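Local coordinates for DegV family protein (Streptococcus agalactiae, PDB 3LUP), which binds the fatty acid elaidic acid in a pocket and may take part in lipid transport or fatty acid metabolism, at residues Asp11-Pro17 with Thr123-Asn129; Pro118-Ile122 with Ile155-Gly160; Asp231-Ser237 with Asp258-Phe264. All coordinates share one frame; numbering follows the deposited sequence.

Interaction 1. Residues Asp11-Pro17 with Thr123-Asn129; sequences DTSAYLP and TSAPQGN
Different first torsions bring the hydroxyls of Ser13 and Thr123 together: Thr123 OG1 is swung away from its own backbone N (chi1 -169°), whereas Ser13 OG lies between backbone N and carbonyl carbon (chi1 86°), and Ser13 OG stands 2.6 Å from Thr123 OG1. The motif is an Asx turn within the type I beta turn Asp11-Ala14, where strand 6-11 of the parallel sheet ends, set against the first turn of helix 124-138. Asp11 OD1 takes both Ser13 N, through its anti lone pair, and Ser13 OG at 2.7 Å, on the syn side, which fixes the carboxylate's rotation. The extended Gln127 chain reaches across to the turn: Thr123 OG1 donates to Gln127 OE1 at 3.1 Å, nearly along the C=O axis, while Gln127 NE2 gives Asp11 OD1 only a weak 3.5 Å bond, the amide and carboxylate planes 67° apart; its firmer acceptor is Leu90 O. Ala14 CB packs on the amide, 3.6 Å from Gln127 CD. A single backbone bridge joins Ala14 with Ser124. There Tyr15 N donates to Ser124 O at 2.8 Å, and Gly128 N shares that oxygen. Thr123 also touches the bound elaidic acid. Beyond, Gly128 CA meets Tyr15 O at 3.3 Å in a CA-H...O contact, and the Pro17 ring rests CD against Gly128 O at 3.5 Å.

Interaction 2. Residues Pro118-Ile122 with Ile155-Gly160; sequences PDTKI and IEKIEG
Lys121 NZ has two partners: Glu156 OE2, in a long salt bridge of 3.6 Å, and the backbone oxygen of Glu197, by a hydrogen bond. Lys121 stretches its chain fully beyond CG to get there. Glu156 does the reverse: its CB points away from the loop, and a bend at chi2 (-58°) folds the carboxylate back to the ammonium group. At its root Lys121 is steadied by an Asx turn, in which Lys121 N donates to Asp119 OD1 at 3.1 Å from above the carboxylate plane; Ala94 N is a second donor to that oxygen. Thr120 OG1, bonded to Phe91 O, takes a weak bond from Ile122 N as well.

The rest is packing by isoleucines and a proline, partly on backbone. Ile155 lays its beta branch along the backbone of the turn, CG2 reaching Asp119 O at 3.4 Å and lying almost as near Thr120 O. The other branch runs on toward the proline, with Ile155 CD1 at 4.3 Å from Pro118 CB. Further along, Ile122 leans into Ile158 at a slant, Ile122 CG1 to Ile158 CG2 3.8 Å. The end of its chain, Ile122 CD1, settles 4.0 Å from Gly160 CA, where the glycine offers bare backbone. Ile122 and Gly160 both touch elaidic acid, so this end of the contact belongs to the wall of the lipid pocket.

The loop 118-122 runs from strand 114-116, an outermost strand of the parallel sheet, to helix 124-138. Across from it, 155-160 leads from helix 144-155 into strand 159-163 of the mixed sheet, with Ile155 and Ile158 also packing on Leu130 of helix 124-138.

Interaction 3. Residues Asp231-Ser237 with Asp258-Phe264; sequences DIAIIHS and DLEIVSF
Strand segments 231-236 and 259-263 run parallel and in register, their short axes 4.7 Å apart at closest and turned by 31°, joined by six backbone hydrogen bonds that alternate from Ile232 N to Asp258 O at one end to Phe264 N to His236 O at the other. On one face Leu259 CD1 fits between two isoleucines, 3.7 Å from Ile232 CG2 and 4.0 Å from Ile234 CD1. Further along this face the His236 ring turns its edge to Ile261, His236 CD2 to Ile261 CG2 3.8 Å, while Ser263 OG lies over one ring face; His236 ND1 is bonded to Ala239 N. A water on Ser263 OG also gives a weak bond to His236 O. The two are the strands of a beta-alpha-beta unit whose linking helix, 240-252, packs on Ile234 and Leu259, and 259-263 is an outermost strand of the six-stranded mixed sheet. On the other face Ile235 and Val262 lie side by side, Ile235 CG1 to Val262 CG2 3.6 Å. Ile235 CG2, turned opposite its backbone N, stands over the centre of the Phe264 ring in a CH-pi contact, 12° off the normal; both residues touch elaidic acid. At the far end Asp231 OD1 and Asp258 OD1 are 4.2 Å apart, their like charges probably eased by salt bridges from Asp231 to Arg132 and from Asp258 to Lys284.

In the fold
Helix 124-138 and the loop before it tie the three contacts together, between the parallel sheet that holds strands 6-11 and 114-116 and the mixed sheet. Interaction 1 is about 11 Å, centre to centre, from each of the others and touches both: Pro126 packs on Ile158 of interaction 2, while Tyr15 and Ala125 pack on Val262 and Ala233 of interaction 3. Interactions 2 and 3 are about 16 Å apart, centre to centre, but reach the same mixed sheet through strands 159-163, 230-236 and 259-263. Along the chain the segments of interactions 1 and 2 alternate, and interaction 3 follows. Each contributes residues to the elaidic acid pocket, consistent with the lipid lying near the junction of the two sheets.

Interaction 1. Residues Asp11-Pro17 with Thr123-Asn129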
loop_
_atom_site.group_PDB
_atom_site.type_symbol
_atom_site.label_atom_id
_atom_site.label_comp_id
_atom_site.label_asym_id
_atom_site.label_seq_id
_atom_site.Cartn_x
_atom_site.Cartn_y
_atom_site.Cartn_z
ATOM N N ASP A 11 -7.931 4.045 -2.151
ATOM C CA ASP A 11 -7.258 4.985 -3.020
ATOM C C ASP A 11 -6.413 4.204 -4.006
ATOM O O ASP A 11 -6.289 2.997 -3.892
ATOM C CB ASP A 11 -6.429 5.988 -2.211
ATOM C CG ASP A 11 -5.510 5.311 -1.200
ATOM O OD1 ASP A 11 -4.656 4.477 -1.621
ATOM O OD2 ASP A 11 -5.654 5.616 0.018
ATOM N N THR A 12 -5.853 4.893 -4.988
ATOM C CA THR A 12 -5.131 4.235 -6.067
ATOM C C THR A 12 -3.772 3.644 -5.648
ATOM O O THR A 12 -3.124 2.977 -6.457
ATOM C CB THR A 12 -4.940 5.161 -7.268
ATOM O OG1 THR A 12 -4.160 6.283 -6.862
ATOM C CG2 THR A 12 -6.280 5.642 -7.791
ATOM N N SER A 13 -3.359 3.850 -4.396
ATOM C CA SER A 13 -2.136 3.221 -3.896
ATOM C C SER A 13 -2.360 1.751 -3.550
ATOM O O SER A 13 -1.411 0.984 -3.447
ATOM C CB SER A 13 -1.571 3.978 -2.688
ATOM O OG SER A 13 -2.170 3.553 -1.464
ATOM N N ALA A 14 -3.616 1.363 -3.358
ATOM C CA ALA A 14 -3.968 -0.041 -3.110
ATOM C C ALA A 14 -3.844 -0.831 -4.399
ATOM O O ALA A 14 -4.296 -0.380 -5.449
ATOM C CB ALA A 14 -5.369 -0.136 -2.586
ATOM N N TYR A 15 -3.220 -1.995 -4.342
ATOM C CA TYR A 15 -3.172 -2.836 -5.520
ATOM C C TYR A 15 -4.289 -3.852 -5.433
ATOM O O TYR A 15 -4.250 -4.775 -4.615
ATOM C CB TYR A 15 -1.815 -3.505 -5.681
ATOM C CG TYR A 15 -1.705 -4.255 -6.978
ATOM C CD1 TYR A 15 -1.056 -3.696 -8.073
ATOM C CD2 TYR A 15 -2.268 -5.527 -7.124
ATOM C CE1 TYR A 15 -0.968 -4.384 -9.282
ATOM C CE2 TYR A 15 -2.186 -6.213 -8.317
ATOM C CZ TYR A 15 -1.532 -5.637 -9.390
ATOM O OH TYR A 15 -1.436 -6.317 -10.579
ATOM N N LEU A 16 -5.289 -3.659 -6.284
ATOM C CA LEU A 16 -6.541 -4.422 -6.224
ATOM C C LEU A 16 -6.484 -5.738 -6.997
ATOM O O LEU A 16 -6.158 -5.738 -8.193
ATOM C CB LEU A 16 -7.718 -3.578 -6.719
ATOM C CG LEU A 16 -8.092 -2.361 -5.867
ATOM C CD1 LEU A 16 -9.234 -1.588 -6.508
ATOM C CD2 LEU A 16 -8.434 -2.723 -4.400
ATOM N N PRO A 17 -6.808 -6.860 -6.311
ATOM C CA PRO A 17 -6.900 -8.175 -6.969
ATOM C C PRO A 17 -7.731 -8.091 -8.256
ATOM O O PRO A 17 -8.565 -7.196 -8.390
ATOM C CB PRO A 17 -7.606 -9.050 -5.916
ATOM C CG PRO A 17 -7.296 -8.398 -4.602
ATOM C CD PRO A 17 -7.127 -6.930 -4.865
ATOM N N THR A 123 -0.026 -0.362 2.355
ATOM C CA THR A 123 -0.432 0.163 1.066
ATOM C C THR A 123 -0.180 -0.910 0.021
ATOM O O THR A 123 0.074 -2.049 0.375
ATOM C CB THR A 123 0.282 1.521 0.742
ATOM O OG1 THR A 123 -0.325 2.120 -0.403
ATOM C CG2 THR A 123 1.781 1.344 0.502
ATOM N N SER A 124 -0.261 -0.563 -1.257
ATOM C CA SER A 124 -0.022 -1.532 -2.326
ATOM C C SER A 124 -0.929 -2.762 -2.130
ATOM O O SER A 124 -2.124 -2.597 -1.842
ATOM C CB SER A 124 1.467 -1.908 -2.382
ATOM O OG SER A 124 1.725 -2.848 -3.409
ATOM N N ALA A 125 -0.359 -3.968 -2.233
ATOM C CA ALA A 125 -1.135 -5.203 -2.377
ATOM C C ALA A 125 -1.865 -5.693 -1.116
ATOM O O ALA A 125 -3.000 -6.191 -1.215
ATOM C CB ALA A 125 -0.271 -6.300 -2.962
ATOM N N PRO A 126 -1.217 -5.592 0.069
ATOM C CA PRO A 126 -1.948 -5.886 1.302
ATOM C C PRO A 126 -3.201 -5.031 1.473
ATOM O O PRO A 126 -4.232 -5.541 1.920
ATOM C CB PRO A 126 -0.912 -5.573 2.387
ATOM C CG PRO A 126 0.355 -5.994 1.781
ATOM C CD PRO A 126 0.235 -5.509 0.339
ATOM N N GLN A 127 -3.101 -3.753 1.112
ATOM C CA GLN A 127 -4.237 -2.848 1.155
ATOM C C GLN A 127 -5.370 -3.392 0.278
ATOM O O GLN A 127 -6.519 -3.476 0.724
ATOM C CB GLN A 127 -3.823 -1.455 0.678
ATOM C CG GLN A 127 -4.573 -0.279 1.339
ATOM C CD GLN A 127 -4.322 1.043 0.625
ATOM O OE1 GLN A 127 -3.217 1.319 0.162
ATOM N NE2 GLN A 127 -5.349 1.860 0.525
ATOM N N GLY A 128 -5.031 -3.798 -0.946
ATOM C CA GLY A 128 -6.006 -4.236 -1.928
ATOM C C GLY A 128 -6.634 -5.523 -1.476
ATOM O O GLY A 128 -7.845 -5.723 -1.615
ATOM N N ASN A 129 -5.805 -6.395 -0.920
ATOM C CA ASN A 129 -6.277 -7.628 -0.293
ATOM C C ASN A 129 -7.279 -7.380 0.832
ATOM O O ASN A 129 -8.237 -8.116 0.953
ATOM C CB ASN A 129 -5.103 -8.440 0.242
ATOM C CG ASN A 129 -4.264 -9.094 -0.866
ATOM O OD1 ASN A 129 -3.174 -9.599 -0.590
ATOM N ND2 ASN A 129 -4.771 -9.104 -2.106
#

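Interaction 2. Residues Pro118-Ile122 with Ile155-Gly160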
loop_
_atom_site.group_PDB
_atom_site.type_symbol
_atom_site.label_atom_id
_atom_site.label_comp_id
_atom_site.label_asym_id
_atom_site.label_seq_id
_atom_site.Cartn_x
_atom_site.Cartn_y
_atom_site.Cartn_z
ATOM N N PRO A 118 -10.586 2.393 9.491
ATOM C CA PRO A 118 -9.440 1.906 10.301
ATOM C C PRO A 118 -8.099 2.179 9.609
ATOM O O PRO A 118 -8.015 2.199 8.363
ATOM C CB PRO A 118 -9.694 0.402 10.406
ATOM C CG PRO A 118 -10.487 0.071 9.143
ATOM C CD PRO A 118 -11.321 1.290 8.830
ATOM N N ASP A 119 -7.063 2.416 10.407
ATOM C CA ASP A 119 -5.754 2.679 9.841
ATOM C C ASP A 119 -5.194 1.368 9.310
ATOM O O ASP A 119 -4.977 0.412 10.063
ATOM C CB ASP A 119 -4.828 3.308 10.886
ATOM C CG ASP A 119 -3.410 3.558 10.357
ATOM O OD1 ASP A 119 -3.185 3.567 9.118
ATOM O OD2 ASP A 119 -2.513 3.755 11.208
ATOM N N THR A 120 -4.962 1.324 8.006
ATOM C CA THR A 120 -4.521 0.089 7.378
ATOM C C THR A 120 -3.064 -0.174 7.659
ATOM O O THR A 120 -2.644 -1.315 7.615
ATOM C CB THR A 120 -4.747 0.080 5.864
ATOM O OG1 THR A 120 -3.909 1.071 5.247
ATOM C CG2 THR A 120 -6.209 0.354 5.549
ATOM N N LYS A 121 -2.297 0.879 7.938
ATOM C CA LYS A 121 -0.864 0.759 8.254
ATOM C C LYS A 121 -0.052 0.129 7.126
ATOM O O LYS A 121 1.083 -0.325 7.322
ATOM C CB LYS A 121 -0.648 -0.015 9.547
ATOM C CG LYS A 121 -1.271 0.631 10.772
ATOM C CD LYS A 121 -0.896 -0.181 11.979
ATOM C CE LYS A 121 -1.578 0.305 13.223
ATOM N NZ LYS A 121 -1.315 -0.702 14.291
ATOM N N ILE A 122 -0.635 0.111 5.935
ATOM C CA ILE A 122 0.030 -0.478 4.781
ATOM C C ILE A 122 -0.401 0.214 3.485
ATOM O O ILE A 122 -1.026 1.281 3.520
ATOM C CB ILE A 122 -0.136 -2.030 4.766
ATOM C CG1 ILE A 122 0.988 -2.684 3.962
ATOM C CG2 ILE A 122 -1.571 -2.473 4.409
ATOM C CD1 ILE A 122 2.361 -2.592 4.684
ATOM N N ILE A 155 -5.226 -6.369 9.694
ATOM C CA ILE A 155 -4.284 -5.258 9.643
ATOM C C ILE A 155 -3.083 -5.521 10.555
ATOM O O ILE A 155 -1.995 -5.090 10.258
ATOM C CB ILE A 155 -4.990 -3.930 10.001
ATOM C CG1 ILE A 155 -5.796 -3.450 8.801
ATOM C CG2 ILE A 155 -3.992 -2.861 10.484
ATOM C CD1 ILE A 155 -7.032 -2.670 9.154
ATOM N N GLU A 156 -3.287 -6.257 11.647
ATOM C CA GLU A 156 -2.213 -6.611 12.587
ATOM C C GLU A 156 -1.222 -7.670 12.102
ATOM O O GLU A 156 -0.101 -7.742 12.605
ATOM C CB GLU A 156 -2.810 -7.072 13.918
ATOM C CG GLU A 156 -3.712 -6.042 14.584
ATOM C CD GLU A 156 -3.007 -4.724 14.842
ATOM O OE1 GLU A 156 -2.316 -4.614 15.881
ATOM O OE2 GLU A 156 -3.152 -3.795 14.022
ATOM N N LYS A 157 -1.623 -8.511 11.160
ATOM C CA LYS A 157 -0.748 -9.586 10.719
ATOM C C LYS A 157 -0.044 -9.237 9.423
ATOM O O LYS A 157 0.968 -9.838 9.101
ATOM C CB LYS A 157 -1.498 -10.913 10.586
ATOM C CG LYS A 157 -2.369 -11.326 11.784
ATOM C CD LYS A 157 -1.617 -11.451 13.109
ATOM C CE LYS A 157 -0.932 -12.791 13.259
ATOM N NZ LYS A 157 -0.222 -12.919 14.575
ATOM N N ILE A 158 -0.578 -8.254 8.699
ATOM C CA ILE A 158 0.040 -7.746 7.479
ATOM C C ILE A 158 1.469 -7.263 7.757
ATOM O O ILE A 158 1.759 -6.723 8.825
ATOM C CB ILE A 158 -0.811 -6.623 6.846
ATOM C CG1 ILE A 158 -2.042 -7.209 6.161
ATOM C CG2 ILE A 158 -0.023 -5.831 5.810
ATOM C CD1 ILE A 158 -3.191 -6.260 6.071
ATOM N N GLU A 159 2.360 -7.486 6.801
ATOM C CA GLU A 159 3.748 -7.082 6.910
ATOM C C GLU A 159 4.163 -6.552 5.560
ATOM O O GLU A 159 3.679 -7.036 4.532
ATOM C CB GLU A 159 4.637 -8.287 7.243
ATOM C CG GLU A 159 4.320 -8.999 8.576
ATOM C CD GLU A 159 4.641 -8.163 9.836
ATOM O OE1 GLU A 159 5.571 -7.302 9.812
ATOM O OE2 GLU A 159 3.955 -8.387 10.858
ATOM N N GLY A 160 5.069 -5.581 5.552
ATOM C CA GLY A 160 5.580 -5.019 4.316
ATOM C C GLY A 160 7.052 -4.712 4.464
ATOM O O GLY A 160 7.428 -3.843 5.246
#

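Interaction 3. Residues Asp231-Ser237 with Asp258-Phe264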
loop_
_atom_site.group_PDB
_atom_site.type_symbol
_atom_site.label_atom_id
_atom_site.label_comp_id
_atom_site.label_asym_id
_atom_site.label_seq_id
_atom_site.Cartn_x
_atom_site.Cartn_y
_atom_site.Cartn_z
ATOM N N ASP A 231 -1.607 -14.627 1.822
ATOM C CA ASP A 231 -1.355 -14.185 0.449
ATOM C C ASP A 231 -0.027 -13.408 0.432
ATOM O O ASP A 231 0.157 -12.468 1.233
ATOM C CB ASP A 231 -2.521 -13.338 -0.074
ATOM C CG ASP A 231 -3.791 -14.180 -0.360
ATOM O OD1 ASP A 231 -3.683 -15.211 -1.078
ATOM O OD2 ASP A 231 -4.898 -13.811 0.118
ATOM N N ILE A 232 0.903 -13.817 -0.441
ATOM C CA ILE A 232 2.214 -13.147 -0.535
ATOM C C ILE A 232 2.429 -12.437 -1.885
ATOM O O ILE A 232 2.173 -13.009 -2.948
ATOM C CB ILE A 232 3.412 -14.106 -0.265
ATOM C CG1 ILE A 232 3.127 -15.015 0.926
ATOM C CG2 ILE A 232 4.700 -13.319 -0.007
ATOM C CD1 ILE A 232 4.069 -16.187 1.027
ATOM N N ALA A 233 2.912 -11.196 -1.829
ATOM C CA ALA A 233 3.088 -10.386 -3.020
ATOM C C ALA A 233 4.525 -9.887 -3.082
ATOM O O ALA A 233 5.018 -9.304 -2.115
ATOM C CB ALA A 233 2.112 -9.202 -2.998
ATOM N N ILE A 234 5.204 -10.137 -4.201
ATOM C CA ILE A 234 6.466 -9.467 -4.474
ATOM C C ILE A 234 6.149 -8.273 -5.365
ATOM O O ILE A 234 5.480 -8.404 -6.394
ATOM C CB ILE A 234 7.467 -10.368 -5.185
ATOM C CG1 ILE A 234 7.688 -11.650 -4.391
ATOM C CG2 ILE A 234 8.789 -9.621 -5.399
ATOM C CD1 ILE A 234 8.292 -12.768 -5.224
ATOM N N ILE A 235 6.613 -7.102 -4.959
ATOM C CA ILE A 235 6.226 -5.871 -5.629
ATOM C C ILE A 235 7.495 -5.106 -5.978
ATOM O O ILE A 235 8.410 -5.049 -5.173
ATOM C CB ILE A 235 5.307 -5.012 -4.733
ATOM C CG1 ILE A 235 4.294 -5.899 -3.996
ATOM C CG2 ILE A 235 4.601 -3.938 -5.555
ATOM C CD1 ILE A 235 4.144 -5.569 -2.529
ATOM N N HIS A 236 7.559 -4.539 -7.179
ATOM C CA HIS A 236 8.754 -3.849 -7.612
ATOM C C HIS A 236 8.453 -2.629 -8.464
ATOM O O HIS A 236 7.410 -2.559 -9.127
ATOM C CB HIS A 236 9.655 -4.809 -8.391
ATOM C CG HIS A 236 9.080 -5.239 -9.697
ATOM N ND1 HIS A 236 9.415 -4.636 -10.888
ATOM C CD2 HIS A 236 8.162 -6.185 -9.997
ATOM C CE1 HIS A 236 8.742 -5.207 -11.871
ATOM N NE2 HIS A 236 7.978 -6.154 -11.357
ATOM N N SER A 237 9.374 -1.670 -8.451
ATOM C CA SER A 237 9.295 -0.527 -9.356
ATOM C C SER A 237 10.360 -0.676 -10.449
ATOM O O SER A 237 11.467 -0.153 -10.335
ATOM C CB SER A 237 9.423 0.799 -8.593
ATOM O OG SER A 237 10.639 0.857 -7.852
ATOM N N ASP A 258 1.070 -19.228 -2.921
ATOM C CA ASP A 258 0.365 -17.950 -2.802
ATOM C C ASP A 258 1.349 -16.801 -3.045
ATOM O O ASP A 258 1.487 -15.889 -2.227
ATOM C CB ASP A 258 -0.298 -17.828 -1.423
ATOM C CG ASP A 258 -1.232 -18.990 -1.114
ATOM O OD1 ASP A 258 -2.309 -19.091 -1.749
ATOM O OD2 ASP A 258 -0.896 -19.793 -0.222
ATOM N N LEU A 259 2.021 -16.860 -4.190
ATOM C CA LEU A 259 3.084 -15.920 -4.522
ATOM C C LEU A 259 2.825 -15.295 -5.894
ATOM O O LEU A 259 2.697 -16.002 -6.901
ATOM C CB LEU A 259 4.423 -16.651 -4.492
ATOM C CG LEU A 259 5.742 -15.916 -4.374
ATOM C CD1 LEU A 259 5.770 -15.033 -3.145
ATOM C CD2 LEU A 259 6.837 -16.949 -4.300
ATOM N N GLU A 260 2.730 -13.972 -5.912
ATOM C CA GLU A 260 2.391 -13.225 -7.108
ATOM C C GLU A 260 3.376 -12.080 -7.256
ATOM O O GLU A 260 3.796 -11.495 -6.255
ATOM C CB GLU A 260 0.962 -12.682 -6.990
ATOM C CG GLU A 260 0.333 -12.246 -8.327
ATOM C CD GLU A 260 -1.060 -11.583 -8.192
ATOM O OE1 GLU A 260 -1.420 -11.112 -7.072
ATOM O OE2 GLU A 260 -1.779 -11.522 -9.232
ATOM N N ILE A 261 3.757 -11.772 -8.494
ATOM C CA ILE A 261 4.590 -10.592 -8.770
ATOM C C ILE A 261 3.741 -9.458 -9.363
ATOM O O ILE A 261 3.016 -9.640 -10.353
ATOM C CB ILE A 261 5.825 -10.894 -9.674
ATOM C CG1 ILE A 261 6.727 -11.971 -9.039
ATOM C CG2 ILE A 261 6.630 -9.618 -9.912
ATOM C CD1 ILE A 261 7.762 -12.621 -9.974
ATOM N N VAL A 262 3.823 -8.290 -8.731
ATOM C CA VAL A 262 3.039 -7.131 -9.133
ATOM C C VAL A 262 3.908 -5.889 -9.066
ATOM O O VAL A 262 4.910 -5.860 -8.337
ATOM C CB VAL A 262 1.784 -6.925 -8.238
ATOM C CG1 VAL A 262 0.834 -8.090 -8.375
ATOM C CG2 VAL A 262 2.157 -6.691 -6.764
ATOM N N SER A 263 3.512 -4.868 -9.823
ATOM C CA SER A 263 4.228 -3.604 -9.869
ATOM C C SER A 263 3.693 -2.512 -8.951
ATOM O O SER A 263 2.522 -2.543 -8.545
ATOM C CB SER A 263 4.243 -3.087 -11.291
ATOM O OG SER A 263 5.251 -3.778 -11.982
ATOM N N PHE A 264 4.576 -1.557 -8.632
ATOM C CA PHE A 264 4.178 -0.297 -8.025
ATOM C C PHE A 264 3.716 0.654 -9.135
ATOM O O PHE A 264 4.050 0.457 -10.312
ATOM C CB PHE A 264 5.342 0.343 -7.252
ATOM C CG PHE A 264 5.784 -0.428 -6.017
ATOM C CD1 PHE A 264 4.947 -0.550 -4.898
ATOM C CD2 PHE A 264 7.059 -0.991 -5.953
ATOM C CE1 PHE A 264 5.375 -1.250 -3.736
ATOM C CE2 PHE A 264 7.483 -1.696 -4.823
ATOM C CZ PHE A 264 6.642 -1.822 -3.709
HETATM O O HOH W 1 7.466 -2.341 -12.517
#